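Inactive dihydroorotase-like domain (Chaetomium thermophilum, PDB 5NNL) is of unknown function but belongs to the dihydroorotase-like proteins as an inactive member, built round a beta/alpha barrel of the amidohydrolase type. Local coordinates at residues S77-S82 with F99-H104; S54-L59 with A85-S90; K126-D131 with H147-H152; G18-D23 with P46-G51; I12-P17 with S40-M45. All blocks are in the same frame, centred on the assembly; numbering follows the deposited sequence. Where two conformers were deposited one is given.

Contact 1: residues S77-S82 with F99-H104; sequences SITATS and FIPFNH
H104 folds back over T79 and A80, and its imidazole can be traced atom by atom. H104 CB lies 3.6 Å from A80 O, and CG is a little farther from the same oxygen. CG stands anti to the carbonyl carbon (chi1 -83°), and past it H104 CD2 comes within 3.7 Å of T79 CG2, with NE2 facing the same methyl from slightly farther off. T79 CG2 sits over one ring face, off-centre toward the rim, 4.0 Å from the H104 centroid and 27° off the normal, which makes a CH-pi contact. At the ring edge, H104 ND1 donates to N103 OD1 at 3.1 Å, which would restrain the ring's rotation. T79 CG2 also touches P101 CD at 3.6 Å, the two side chains crossing at about a right angle, while T79 OG1 bonds to I53 O.

The backbones are in parallel register. F99 N donates to I78 O at 2.8 Å (172°), and A80 N returns a bond to F99 O at 2.7 Å, pairing T79 with F99 on one face of the sheet. With helix 85-89 linking strands 73-79 and 98-100, this is a beta-alpha-beta crossover of the beta/alpha barrel.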
# COMPACT_ATOMS: atom_id res chain seq x y z
N SER A 77 -10.72 4.68 -0.51
CA SER A 77 -11.15 3.67 0.43
C SER A 77 -11.77 4.39 1.61
O SER A 77 -11.69 5.62 1.72
CB SER A 77 -9.99 2.76 0.85
OG SER A 77 -10.42 1.68 1.65
N ILE A 78 -12.39 3.63 2.51
CA ILE A 78 -13.10 4.21 3.64
C ILE A 78 -12.81 3.40 4.90
O ILE A 78 -12.72 2.17 4.86
CB ILE A 78 -14.62 4.28 3.37
CG1 ILE A 78 -15.31 5.01 4.52
CG2 ILE A 78 -15.20 2.88 3.16
CD1 ILE A 78 -16.55 5.79 4.07
N THR A 79 -12.68 4.11 6.02
CA THR A 79 -12.34 3.52 7.31
C THR A 79 -13.58 3.14 8.09
O THR A 79 -14.56 3.90 8.15
CB THR A 79 -11.52 4.51 8.14
OG1 THR A 79 -10.57 5.17 7.31
CG2 THR A 79 -10.80 3.80 9.27
N ALA A 80 -13.54 1.96 8.70
CA ALA A 80 -14.61 1.53 9.58
C ALA A 80 -14.44 2.14 10.97
O ALA A 80 -13.32 2.37 11.44
CB ALA A 80 -14.64 0.01 9.68
N THR A 81 -15.57 2.40 11.62
CA THR A 81 -15.59 2.88 13.00
C THR A 81 -16.68 2.11 13.73
O THR A 81 -17.23 1.13 13.21
CB THR A 81 -15.81 4.39 13.08
OG1 THR A 81 -17.15 4.71 12.69
CG2 THR A 81 -14.83 5.15 12.18
N SER A 82 -16.98 2.56 14.95
CA SER A 82 -17.94 1.86 15.80
C SER A 82 -19.37 1.99 15.28
O SER A 82 -20.15 1.04 15.38
CB SER A 82 -17.84 2.39 17.23
OG SER A 82 -17.22 3.66 17.28
N PHE A 99 -11.52 -0.40 4.86
CA PHE A 99 -10.42 -0.57 5.80
C PHE A 99 -10.96 -0.66 7.22
O PHE A 99 -11.67 0.25 7.67
CB PHE A 99 -9.42 0.58 5.67
CG PHE A 99 -8.25 0.47 6.60
CD1 PHE A 99 -7.38 -0.61 6.53
CD2 PHE A 99 -8.01 1.45 7.55
CE1 PHE A 99 -6.30 -0.70 7.38
CE2 PHE A 99 -6.93 1.36 8.41
CZ PHE A 99 -6.08 0.28 8.33
N ILE A 100 -10.61 -1.73 7.92
CA ILE A 100 -11.06 -1.97 9.29
C ILE A 100 -9.85 -1.98 10.20
O ILE A 100 -9.18 -3.00 10.35
CB ILE A 100 -11.85 -3.29 9.40
CG1 ILE A 100 -13.03 -3.29 8.43
CG2 ILE A 100 -12.33 -3.47 10.84
CD1 ILE A 100 -13.85 -4.56 8.46
N PRO A 101 -9.53 -0.85 10.84
CA PRO A 101 -8.57 -0.88 11.94
C PRO A 101 -9.29 -1.09 13.27
O PRO A 101 -10.44 -0.69 13.45
CB PRO A 101 -7.94 0.52 11.86
CG PRO A 101 -9.11 1.40 11.42
CD PRO A 101 -10.04 0.51 10.59
N PHE A 102 -8.59 -1.72 14.20
CA PHE A 102 -9.19 -2.02 15.49
C PHE A 102 -8.97 -0.93 16.53
O PHE A 102 -9.63 -0.96 17.58
CB PHE A 102 -8.66 -3.35 16.02
CG PHE A 102 -9.43 -4.55 15.54
CD1 PHE A 102 -10.29 -5.22 16.39
CD2 PHE A 102 -9.31 -4.99 14.23
CE1 PHE A 102 -11.00 -6.31 15.95
CE2 PHE A 102 -10.02 -6.08 13.79
CZ PHE A 102 -10.87 -6.75 14.65
N ASN A 103 -8.08 0.03 16.27
CA ASN A 103 -7.89 1.15 17.18
C ASN A 103 -8.97 2.22 17.03
O ASN A 103 -9.08 3.10 17.89
CB ASN A 103 -6.50 1.77 16.97
CG ASN A 103 -6.29 2.26 15.55
OD1 ASN A 103 -7.06 1.93 14.65
ND2 ASN A 103 -5.23 3.04 15.34
N HIS A 104 -9.76 2.17 15.95
CA HIS A 104 -10.87 3.10 15.77
C HIS A 104 -12.12 2.69 16.53
O HIS A 104 -13.08 3.47 16.57
CB HIS A 104 -11.23 3.22 14.28
CG HIS A 104 -10.37 4.17 13.51
ND1 HIS A 104 -9.00 4.10 13.51
CD2 HIS A 104 -10.69 5.21 12.71
CE1 HIS A 104 -8.51 5.06 12.75
NE2 HIS A 104 -9.52 5.75 12.25

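Contact 2: residues S54-L59 with A85-S90; sequences SDVKSL and ANQISS
D55, the N-cap of helix 56-64, meets Q87 of the short, weakly bonded helix 85-89, so the contact sets the start of one barrel helix beside the next. The touch is carried by the carboxamide of Q87: OE1 lies 3.6 Å from D55 CB, and NE2 is 4.0 Å from the same carbon. The glutamine reaches this far because its chain is extended, with CD anti to CA (chi2 175°). Q87 OE1 also comes to 4.1 Å from V56 N, a distance too long to count as a bond, and the two segments meet through van der Waals contact alone.

The carboxylate of D55 is turned back to its own helix. CG stands between the backbone N and the carbonyl carbon (chi1 48°), and D55 OD1 accepts from S58 N at 2.7 Å with an angle of 159° at the hydrogen. A negative group here would be expected to suit the positive end of the helix dipole. Q87, for its part, offers its backbone O to S90 OG at 2.7 Å.

Deeper in, I88 CG2 rests 3.9 Å from S54 O, an oxygen that also accepts from N84 ND2. I88 packs against H118 of helix 111-121, and L59 lies on L76 of strand 73-79, with V91 of the following loop touching V56 and L59.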
# COMPACT_ATOMS: atom_id res chain seq x y z
N SER A 54 -13.97 8.66 6.81
CA SER A 54 -14.82 7.93 7.73
C SER A 54 -16.31 8.18 7.55
O SER A 54 -17.11 7.48 8.19
CB SER A 54 -14.44 8.27 9.18
OG SER A 54 -14.34 9.68 9.37
N ASP A 55 -16.71 9.12 6.71
CA ASP A 55 -18.13 9.43 6.50
C ASP A 55 -18.30 10.01 5.10
O ASP A 55 -17.36 10.06 4.31
CB ASP A 55 -18.62 10.38 7.60
CG ASP A 55 -17.69 11.55 7.80
OD1 ASP A 55 -17.18 12.08 6.79
OD2 ASP A 55 -17.46 11.94 8.97
N VAL A 56 -19.52 10.47 4.80
CA VAL A 56 -19.80 11.04 3.49
C VAL A 56 -19.04 12.35 3.30
O VAL A 56 -18.44 12.58 2.24
CB VAL A 56 -21.32 11.24 3.32
CG1 VAL A 56 -21.63 11.98 2.03
CG2 VAL A 56 -22.02 9.89 3.33
N LYS A 57 -19.06 13.22 4.30
CA LYS A 57 -18.34 14.49 4.20
C LYS A 57 -16.86 14.26 3.89
O LYS A 57 -16.29 14.92 3.02
CB LYS A 57 -18.51 15.29 5.49
CG LYS A 57 -17.48 16.40 5.72
CD LYS A 57 -17.61 17.53 4.71
CE LYS A 57 -16.48 18.53 4.85
NZ LYS A 57 -16.47 19.54 3.75
N SER A 58 -16.23 13.32 4.60
CA SER A 58 -14.80 13.09 4.43
C SER A 58 -14.49 12.60 3.02
O SER A 58 -13.52 13.03 2.39
CB SER A 58 -14.31 12.08 5.46
OG SER A 58 -13.98 12.72 6.68
N LEU A 59 -15.30 11.66 2.52
CA LEU A 59 -15.11 11.17 1.16
C LEU A 59 -15.06 12.31 0.15
O LEU A 59 -14.21 12.33 -0.74
CB LEU A 59 -16.22 10.19 0.81
CG LEU A 59 -16.14 9.51 -0.56
CD1 LEU A 59 -14.86 8.69 -0.73
CD2 LEU A 59 -17.34 8.63 -0.73
N ALA A 85 -20.97 1.50 10.01
CA ALA A 85 -21.36 0.49 9.03
C ALA A 85 -22.52 0.95 8.15
O ALA A 85 -22.65 0.49 7.01
CB ALA A 85 -21.74 -0.81 9.75
N ASN A 86 -23.35 1.86 8.65
CA ASN A 86 -24.55 2.27 7.92
C ASN A 86 -24.20 3.22 6.77
O ASN A 86 -24.45 2.92 5.60
CB ASN A 86 -25.55 2.93 8.87
CG ASN A 86 -24.88 3.85 9.89
OD1 ASN A 86 -23.75 4.29 9.70
ND2 ASN A 86 -25.59 4.15 10.98
N GLN A 87 -23.60 4.37 7.09
CA GLN A 87 -23.38 5.38 6.06
C GLN A 87 -22.34 4.92 5.04
O GLN A 87 -22.48 5.20 3.84
CB GLN A 87 -22.97 6.72 6.67
CG GLN A 87 -22.27 6.69 8.01
CD GLN A 87 -21.82 8.07 8.45
OE1 GLN A 87 -21.96 9.04 7.72
NE2 GLN A 87 -21.27 8.15 9.66
N ILE A 88 -21.29 4.22 5.47
CA ILE A 88 -20.25 3.85 4.52
C ILE A 88 -20.78 2.83 3.52
O ILE A 88 -20.28 2.73 2.39
CB ILE A 88 -18.99 3.35 5.25
CG1 ILE A 88 -19.21 1.95 5.83
CG2 ILE A 88 -18.59 4.34 6.34
CD1 ILE A 88 -18.02 1.42 6.57
N SER A 89 -21.81 2.06 3.90
CA SER A 89 -22.39 1.08 2.99
C SER A 89 -23.17 1.75 1.86
O SER A 89 -23.16 1.26 0.73
CB SER A 89 -23.30 0.12 3.75
OG SER A 89 -24.52 -0.10 3.07
N SER A 90 -23.85 2.86 2.14
CA SER A 90 -24.60 3.57 1.10
C SER A 90 -23.69 4.23 0.07
O SER A 90 -24.19 4.76 -0.92
CB SER A 90 -25.51 4.62 1.74
OG SER A 90 -24.77 5.58 2.48

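Contact 3: residues K126-D131 with H147-H152; sequences KPIITD and HNRRIH
K126 O is gripped end-on by the guanidinium of R149: NH2 donates at 3.0 Å and NH1 at 3.2 Å. Both nitrogens come from the same face of the K126 carbonyl plane, while the oxygen lies within a few degrees of the guanidinium plane; W122 NE1 donates to it as well. R149 is bent at chi2 and chi3, and its NE turns back to R150 O at 2.7 Å, a lone-pair bond that fixes the group's orientation. Over one guanidinium face lies I128 CD1, 3.3 Å from R149 NH1, so a methyl rests above the rim of the charged group, the two side chains crossing at about a right angle. I128 CG2 meets I151 CD1 at 3.7 Å.

Farther along, the strands pair in parallel. H152 N donates to I128 O at 3.0 Å, T130 N donates to H152 O at 2.9 Å, and I129 stands opposite H152. These two side chains lie side by side, I129 CD1 near the edge of the imidazole, whose nitrogens bond to T176 and D178. Strand 128-130, helix 134-146 and strand 151-153 form a right-handed beta-alpha-beta crossover, the repeating element of the beta/alpha barrel.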
# COMPACT_ATOMS: atom_id res chain seq x y z
N LYS A 126 -16.87 -6.90 -2.48
CA LYS A 126 -16.03 -5.71 -2.43
C LYS A 126 -14.93 -5.90 -1.39
O LYS A 126 -15.23 -6.28 -0.25
CB LYS A 126 -16.87 -4.48 -2.09
CG LYS A 126 -16.30 -3.16 -2.61
CD LYS A 126 -17.41 -2.18 -3.00
CE LYS A 126 -17.21 -1.64 -4.42
NZ LYS A 126 -16.12 -0.63 -4.50
N PRO A 127 -13.66 -5.65 -1.72
CA PRO A 127 -12.57 -6.03 -0.81
C PRO A 127 -12.68 -5.38 0.57
O PRO A 127 -13.14 -4.25 0.73
CB PRO A 127 -11.32 -5.54 -1.54
CG PRO A 127 -11.70 -5.53 -2.97
CD PRO A 127 -13.14 -5.13 -3.00
N ILE A 128 -12.22 -6.13 1.58
CA ILE A 128 -12.04 -5.64 2.94
C ILE A 128 -10.58 -5.83 3.32
O ILE A 128 -10.00 -6.89 3.09
CB ILE A 128 -12.96 -6.38 3.94
CG1 ILE A 128 -14.43 -6.10 3.61
CG2 ILE A 128 -12.64 -5.94 5.38
CD1 ILE A 128 -15.43 -6.84 4.49
N ILE A 129 -10.00 -4.80 3.93
CA ILE A 129 -8.59 -4.78 4.29
C ILE A 129 -8.47 -4.36 5.75
O ILE A 129 -9.21 -3.49 6.22
CB ILE A 129 -7.79 -3.83 3.37
CG1 ILE A 129 -6.39 -3.57 3.93
CG2 ILE A 129 -8.53 -2.51 3.18
CD1 ILE A 129 -5.47 -2.81 2.98
N THR A 130 -7.56 -5.01 6.48
CA THR A 130 -7.36 -4.74 7.89
C THR A 130 -5.88 -4.76 8.23
O THR A 130 -5.09 -5.44 7.57
CB THR A 130 -8.10 -5.77 8.77
OG1 THR A 130 -7.81 -5.50 10.15
CG2 THR A 130 -7.66 -7.19 8.43
N ASP A 131 -5.52 -4.02 9.28
CA ASP A 131 -4.19 -4.09 9.86
C ASP A 131 -4.21 -4.76 11.24
O ASP A 131 -3.29 -4.55 12.04
CB ASP A 131 -3.57 -2.69 9.96
CG ASP A 131 -4.36 -1.76 10.86
OD1 ASP A 131 -5.46 -2.14 11.31
OD2 ASP A 131 -3.87 -0.64 11.11
N HIS A 147 -18.52 -15.73 7.25
CA HIS A 147 -19.28 -15.17 6.14
C HIS A 147 -18.81 -15.70 4.80
O HIS A 147 -19.34 -15.28 3.76
CB HIS A 147 -19.18 -13.65 6.16
CG HIS A 147 -19.80 -13.02 7.38
ND1 HIS A 147 -21.11 -12.59 7.41
CD2 HIS A 147 -19.29 -12.77 8.60
CE1 HIS A 147 -21.37 -12.09 8.61
NE2 HIS A 147 -20.28 -12.19 9.35
N ASN A 148 -17.84 -16.61 4.79
CA ASN A 148 -17.29 -17.19 3.57
C ASN A 148 -17.00 -16.11 2.53
O ASN A 148 -17.46 -16.16 1.39
CB ASN A 148 -18.22 -18.25 2.99
CG ASN A 148 -17.57 -19.03 1.87
OD1 ASN A 148 -16.40 -19.40 1.94
ND2 ASN A 148 -18.33 -19.27 0.82
N ARG A 149 -16.23 -15.11 2.94
CA ARG A 149 -15.80 -14.03 2.05
C ARG A 149 -14.31 -13.79 2.25
O ARG A 149 -13.66 -14.43 3.08
CB ARG A 149 -16.63 -12.76 2.29
CG ARG A 149 -16.48 -12.13 3.68
CD ARG A 149 -16.51 -10.62 3.57
NE ARG A 149 -15.42 -10.15 2.72
CZ ARG A 149 -15.48 -9.10 1.90
NH1 ARG A 149 -16.60 -8.39 1.79
NH2 ARG A 149 -14.43 -8.77 1.17
N ARG A 150 -13.77 -12.85 1.47
CA ARG A 150 -12.34 -12.60 1.43
C ARG A 150 -11.95 -11.57 2.48
O ARG A 150 -12.73 -10.69 2.85
CB ARG A 150 -11.92 -12.10 0.05
CG ARG A 150 -12.35 -13.00 -1.10
CD ARG A 150 -11.93 -12.42 -2.45
NE ARG A 150 -10.47 -12.40 -2.62
CZ ARG A 150 -9.80 -12.96 -3.61
NH1 ARG A 150 -10.41 -13.61 -4.59
NH2 ARG A 150 -8.47 -12.87 -3.64
N ILE A 151 -10.71 -11.68 2.96
CA ILE A 151 -10.12 -10.70 3.86
C ILE A 151 -8.65 -10.53 3.49
O ILE A 151 -7.96 -11.50 3.18
CB ILE A 151 -10.25 -11.13 5.34
CG1 ILE A 151 -9.69 -10.05 6.28
CG2 ILE A 151 -9.54 -12.44 5.58
CD1 ILE A 151 -10.52 -8.79 6.33
N HIS A 152 -8.18 -9.28 3.51
CA HIS A 152 -6.80 -8.95 3.21
C HIS A 152 -6.17 -8.28 4.42
O HIS A 152 -6.73 -7.33 4.97
CB HIS A 152 -6.68 -8.03 1.99
CG HIS A 152 -5.27 -7.72 1.61
ND1 HIS A 152 -4.50 -8.58 0.85
CD2 HIS A 152 -4.48 -6.66 1.89
CE1 HIS A 152 -3.30 -8.05 0.68
NE2 HIS A 152 -3.26 -6.89 1.30
O HOH W 1 -11.02 -8.77 0.98

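Contact 4: residues G18-D23 with P46-G51; sequences GLVTRD and PVSKDG
S48, L19 and V20 bury the most surface here, about 50, 48 and 43 Å² respectively, and they meet as a small cluster between two loops. L19 and S48 approach through their first side-chain carbons, with L19 CB 3.8 Å from S48 CB. Farther out, L19 CD2 lies 4.1 Å from P46 O, so the leucine runs past the serine toward the start of the other loop. V20 comes in beside it: its CG2 touches S48 OG at 3.5 Å and G51 CA at 3.9 Å. This methyl stands between the backbone N and the carbonyl carbon of V20, with the other branch, CG1, anti to that carbon (chi1 -70°).

The hydroxyl that meets the valine methyl is held from its own side. S48 OG sits between its backbone N and carbonyl carbon (chi1 52°), from where it makes a weak bond to G51 O at 3.1 Å. S48 N donates to G51 O at 3.0 Å, so that oxygen is held mainly by the backbone, with the weak hydroxyl bond added. Across from it, G18 to T21 form a type I beta turn whose T21 N to G18 O bond is weak, at 3.2 Å; this turn puts L19 and V20 on the side facing S48. N65 ND2 bonds to both L19 O and T21 O, and I53 touches the side chains of L19 and V20.

The two loops follow strands 13-14 and 39-44 and lead into helices 26-37 and 56-64. They are beta-to-alpha loops, packed together at the C-terminal ends of neighbouring strands as in beta/alpha barrels.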
# COMPACT_ATOMS: atom_id res chain seq x y z
N GLY A 18 -2.35 14.89 3.73
CA GLY A 18 -3.45 15.83 3.65
C GLY A 18 -4.60 15.34 2.80
O GLY A 18 -5.22 16.12 2.07
N LEU A 19 -4.89 14.04 2.89
CA LEU A 19 -5.96 13.47 2.08
C LEU A 19 -7.29 14.18 2.32
O LEU A 19 -8.02 14.48 1.37
CB LEU A 19 -6.10 11.97 2.39
CG LEU A 19 -7.21 11.23 1.64
CD1 LEU A 19 -6.96 11.25 0.14
CD2 LEU A 19 -7.33 9.81 2.15
N VAL A 20 -7.63 14.43 3.58
CA VAL A 20 -8.91 15.02 3.95
C VAL A 20 -8.75 16.48 4.35
O VAL A 20 -9.64 17.05 4.98
CB VAL A 20 -9.60 14.21 5.06
CG1 VAL A 20 -10.08 12.87 4.50
CG2 VAL A 20 -8.67 14.00 6.25
N THR A 21 -7.62 17.10 4.00
CA THR A 21 -7.46 18.54 4.17
C THR A 21 -8.05 19.27 2.97
O THR A 21 -7.89 18.84 1.82
CB THR A 21 -5.98 18.90 4.32
OG1 THR A 21 -5.45 18.25 5.48
CG2 THR A 21 -5.81 20.42 4.47
N ARG A 22 -8.75 20.37 3.24
CA ARG A 22 -9.35 21.17 2.19
C ARG A 22 -8.27 21.75 1.28
O ARG A 22 -7.30 22.35 1.75
CB ARG A 22 -10.18 22.29 2.80
CG ARG A 22 -10.91 23.18 1.79
CD ARG A 22 -11.28 24.51 2.44
NE ARG A 22 -10.11 25.35 2.66
CZ ARG A 22 -9.85 26.51 2.05
NH1 ARG A 22 -10.69 27.01 1.15
NH2 ARG A 22 -8.74 27.17 2.33
N ASP A 23 -8.43 21.56 -0.03
CA ASP A 23 -7.55 22.15 -1.03
C ASP A 23 -6.09 21.75 -0.80
O ASP A 23 -5.18 22.58 -0.86
CB ASP A 23 -7.69 23.67 -1.04
CG ASP A 23 -9.06 24.11 -1.48
OD1 ASP A 23 -9.59 23.50 -2.42
OD2 ASP A 23 -9.61 25.06 -0.87
N PRO A 46 -7.18 5.19 3.50
CA PRO A 46 -8.20 6.11 4.02
C PRO A 46 -7.80 6.85 5.29
O PRO A 46 -8.41 7.87 5.61
CB PRO A 46 -9.41 5.20 4.26
CG PRO A 46 -8.84 3.82 4.42
CD PRO A 46 -7.60 3.78 3.57
N VAL A 47 -6.79 6.37 6.02
CA VAL A 47 -6.33 7.01 7.24
C VAL A 47 -5.12 7.87 6.88
O VAL A 47 -4.11 7.37 6.37
CB VAL A 47 -5.98 5.98 8.32
CG1 VAL A 47 -5.33 6.64 9.54
CG2 VAL A 47 -7.23 5.20 8.74
N SER A 48 -5.22 9.17 7.15
CA SER A 48 -4.17 10.12 6.82
C SER A 48 -3.55 10.68 8.10
O SER A 48 -3.67 10.08 9.18
CB SER A 48 -4.76 11.20 5.90
OG SER A 48 -5.94 11.77 6.44
N LYS A 49 -2.86 11.82 7.99
CA LYS A 49 -2.07 12.34 9.11
C LYS A 49 -2.93 12.57 10.35
O LYS A 49 -2.73 11.92 11.38
CB LYS A 49 -1.37 13.64 8.68
CG LYS A 49 -0.73 14.42 9.83
CD LYS A 49 0.71 14.81 9.50
CE LYS A 49 1.21 15.98 10.35
NZ LYS A 49 2.01 15.53 11.53
N ASP A 50 -3.87 13.50 10.27
CA ASP A 50 -4.73 13.85 11.40
C ASP A 50 -6.19 13.78 11.00
O ASP A 50 -7.01 14.62 11.38
CB ASP A 50 -4.38 15.24 11.94
CG ASP A 50 -3.11 15.23 12.79
OD1 ASP A 50 -3.02 14.41 13.73
OD2 ASP A 50 -2.20 16.05 12.51
N GLY A 51 -6.54 12.77 10.21
CA GLY A 51 -7.91 12.60 9.78
C GLY A 51 -8.07 11.28 9.06
O GLY A 51 -7.15 10.46 9.02

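Contact 5: residues I12-P17 with S40-M45; sequences IAAFVP and SMIRIM
A14 is bonded at both its backbone polar atoms to the strand across from it. A14 N donates to R43 O at 2.8 Å (161°), and its O accepts from M45 N at 3.0 Å in a nearly straight bond of 176°, setting A14 beside I44 in parallel register. On that face the A14 methyl touches I42 CD1 at 3.9 Å, and V16 CG2 meets I44 CG2 at 3.7 Å, those side chains crossing obliquely.

M45 lies across the loop end of the other segment. M45 CG, anti to the carbonyl carbon (chi1 -61°), packs 3.8 Å from A13 CB. M45 SD reaches F15 CB at 3.9 Å and stands at the edge of the phenyl ring, 5.4 Å from its centroid, a Met-aromatic contact.

R43 adds a side-chain bond to this pairing. It runs extended from CG to NE alongside I12 O, and R43 NH1 donates to I12 O at 2.9 Å, in the carbonyl plane and near the guanidinium plane. NE donates to S97 OG, and NH2 makes a weak bond to S77 OG.

Around this shell, helix 26-37 backs the hydrophobic face through D26 on V16, S34 on I42 and L27 on I44. Strand 73-79 flanks strand 39-44 with F74 and L76, while strand 215-217 lies against I12 and A13, and a backbone bond ties A13 to G219 just past that strand.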
# COMPACT_ATOMS: atom_id res chain seq x y z
N ILE A 12 -1.04 -0.88 -3.28
CA ILE A 12 -2.35 -0.93 -2.63
C ILE A 12 -2.43 -0.13 -1.34
O ILE A 12 -3.46 -0.20 -0.66
CB ILE A 12 -2.75 -2.38 -2.31
CG1 ILE A 12 -1.71 -3.05 -1.41
CG2 ILE A 12 -2.91 -3.17 -3.59
CD1 ILE A 12 -2.23 -4.23 -0.64
N ALA A 13 -1.40 0.62 -0.98
CA ALA A 13 -1.43 1.42 0.24
C ALA A 13 -0.50 2.62 0.01
O ALA A 13 0.69 2.57 0.31
CB ALA A 13 -1.00 0.62 1.46
N ALA A 14 -1.08 3.70 -0.52
CA ALA A 14 -0.37 4.96 -0.71
C ALA A 14 -0.84 5.93 0.36
O ALA A 14 -2.03 6.28 0.40
CB ALA A 14 -0.60 5.52 -2.11
N PHE A 15 0.08 6.37 1.21
CA PHE A 15 -0.27 7.26 2.31
C PHE A 15 -0.31 8.70 1.83
O PHE A 15 0.63 9.17 1.16
CB PHE A 15 0.73 7.09 3.45
CG PHE A 15 0.38 7.87 4.68
CD1 PHE A 15 -0.72 7.52 5.46
CD2 PHE A 15 1.15 8.95 5.08
CE1 PHE A 15 -1.04 8.23 6.60
CE2 PHE A 15 0.83 9.67 6.21
CZ PHE A 15 -0.26 9.31 6.98
N VAL A 16 -1.38 9.41 2.18
CA VAL A 16 -1.56 10.80 1.76
C VAL A 16 -1.84 11.64 3.01
O VAL A 16 -2.97 11.66 3.50
CB VAL A 16 -2.69 10.93 0.73
CG1 VAL A 16 -2.86 12.39 0.30
CG2 VAL A 16 -2.41 10.05 -0.48
N PRO A 17 -0.83 12.32 3.56
CA PRO A 17 -1.04 13.10 4.79
C PRO A 17 -2.25 14.03 4.74
O PRO A 17 -3.10 13.97 5.64
CB PRO A 17 0.27 13.88 4.93
CG PRO A 17 1.29 12.99 4.31
CD PRO A 17 0.59 12.27 3.18
N SER A 40 1.30 2.92 -11.84
CA SER A 40 0.22 3.54 -12.60
C SER A 40 -1.14 3.40 -11.93
O SER A 40 -2.13 3.92 -12.45
CB SER A 40 0.16 2.94 -14.01
OG SER A 40 -0.12 1.55 -13.97
N MET A 41 -1.21 2.70 -10.80
CA MET A 41 -2.45 2.51 -10.06
C MET A 41 -2.11 2.40 -8.58
O MET A 41 -1.27 1.58 -8.20
CB MET A 41 -3.18 1.25 -10.52
CG MET A 41 -4.53 1.50 -11.17
SD MET A 41 -5.78 2.10 -10.02
CE MET A 41 -7.09 0.91 -10.30
N ILE A 42 -2.77 3.20 -7.76
CA ILE A 42 -2.53 3.19 -6.32
C ILE A 42 -3.87 3.23 -5.59
O ILE A 42 -4.80 3.94 -6.00
CB ILE A 42 -1.64 4.37 -5.87
CG1 ILE A 42 -2.32 5.72 -6.15
CG2 ILE A 42 -0.29 4.30 -6.57
CD1 ILE A 42 -1.58 6.92 -5.57
N ARG A 43 -3.96 2.47 -4.51
CA ARG A 43 -5.06 2.60 -3.56
C ARG A 43 -4.64 3.57 -2.48
O ARG A 43 -3.56 3.44 -1.89
CB ARG A 43 -5.43 1.25 -2.95
CG ARG A 43 -6.32 1.37 -1.71
CD ARG A 43 -6.71 0.02 -1.12
NE ARG A 43 -7.35 0.22 0.17
CZ ARG A 43 -6.70 0.49 1.30
NH1 ARG A 43 -5.38 0.60 1.31
NH2 ARG A 43 -7.38 0.67 2.43
N ILE A 44 -5.49 4.56 -2.22
CA ILE A 44 -5.20 5.60 -1.24
C ILE A 44 -5.62 5.11 0.13
O ILE A 44 -6.77 4.69 0.33
CB ILE A 44 -5.92 6.91 -1.61
CG1 ILE A 44 -5.63 7.29 -3.07
CG2 ILE A 44 -5.50 8.03 -0.68
CD1 ILE A 44 -4.16 7.45 -3.40
N MET A 45 -4.70 5.16 1.08
CA MET A 45 -4.99 4.73 2.45
C MET A 45 -6.01 5.68 3.06
O MET A 45 -5.75 6.89 3.15
CB MET A 45 -3.72 4.71 3.28
CG MET A 45 -2.66 3.75 2.76
SD MET A 45 -1.16 3.72 3.76
CE MET A 45 -1.78 3.01 5.28

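How the contacts relate
Contacts 1, 3 and 5 are buried, parallel strand pairings in the barrel wall, whereas contact 4 joins loops at the C-terminal ends of the strands and contact 2 lies at the surface, between the start of helix 56-64 and helix 85-89. Chemistry follows place: backbone ladders in the wall, with an arginine adding bonds to a carbonyl in contacts 3 and 5, but van der Waals touches alone across contacts 2 and 4. The wall is continuous, since I100 N bonds to I129 O between contacts 1 and 3, and S77 OG makes a weak bond to R43 NH2 between contacts 1 and 5. K49 N and P17 O link contacts 4 and 5, while I78 packs contact 1 on I88 of contact 2.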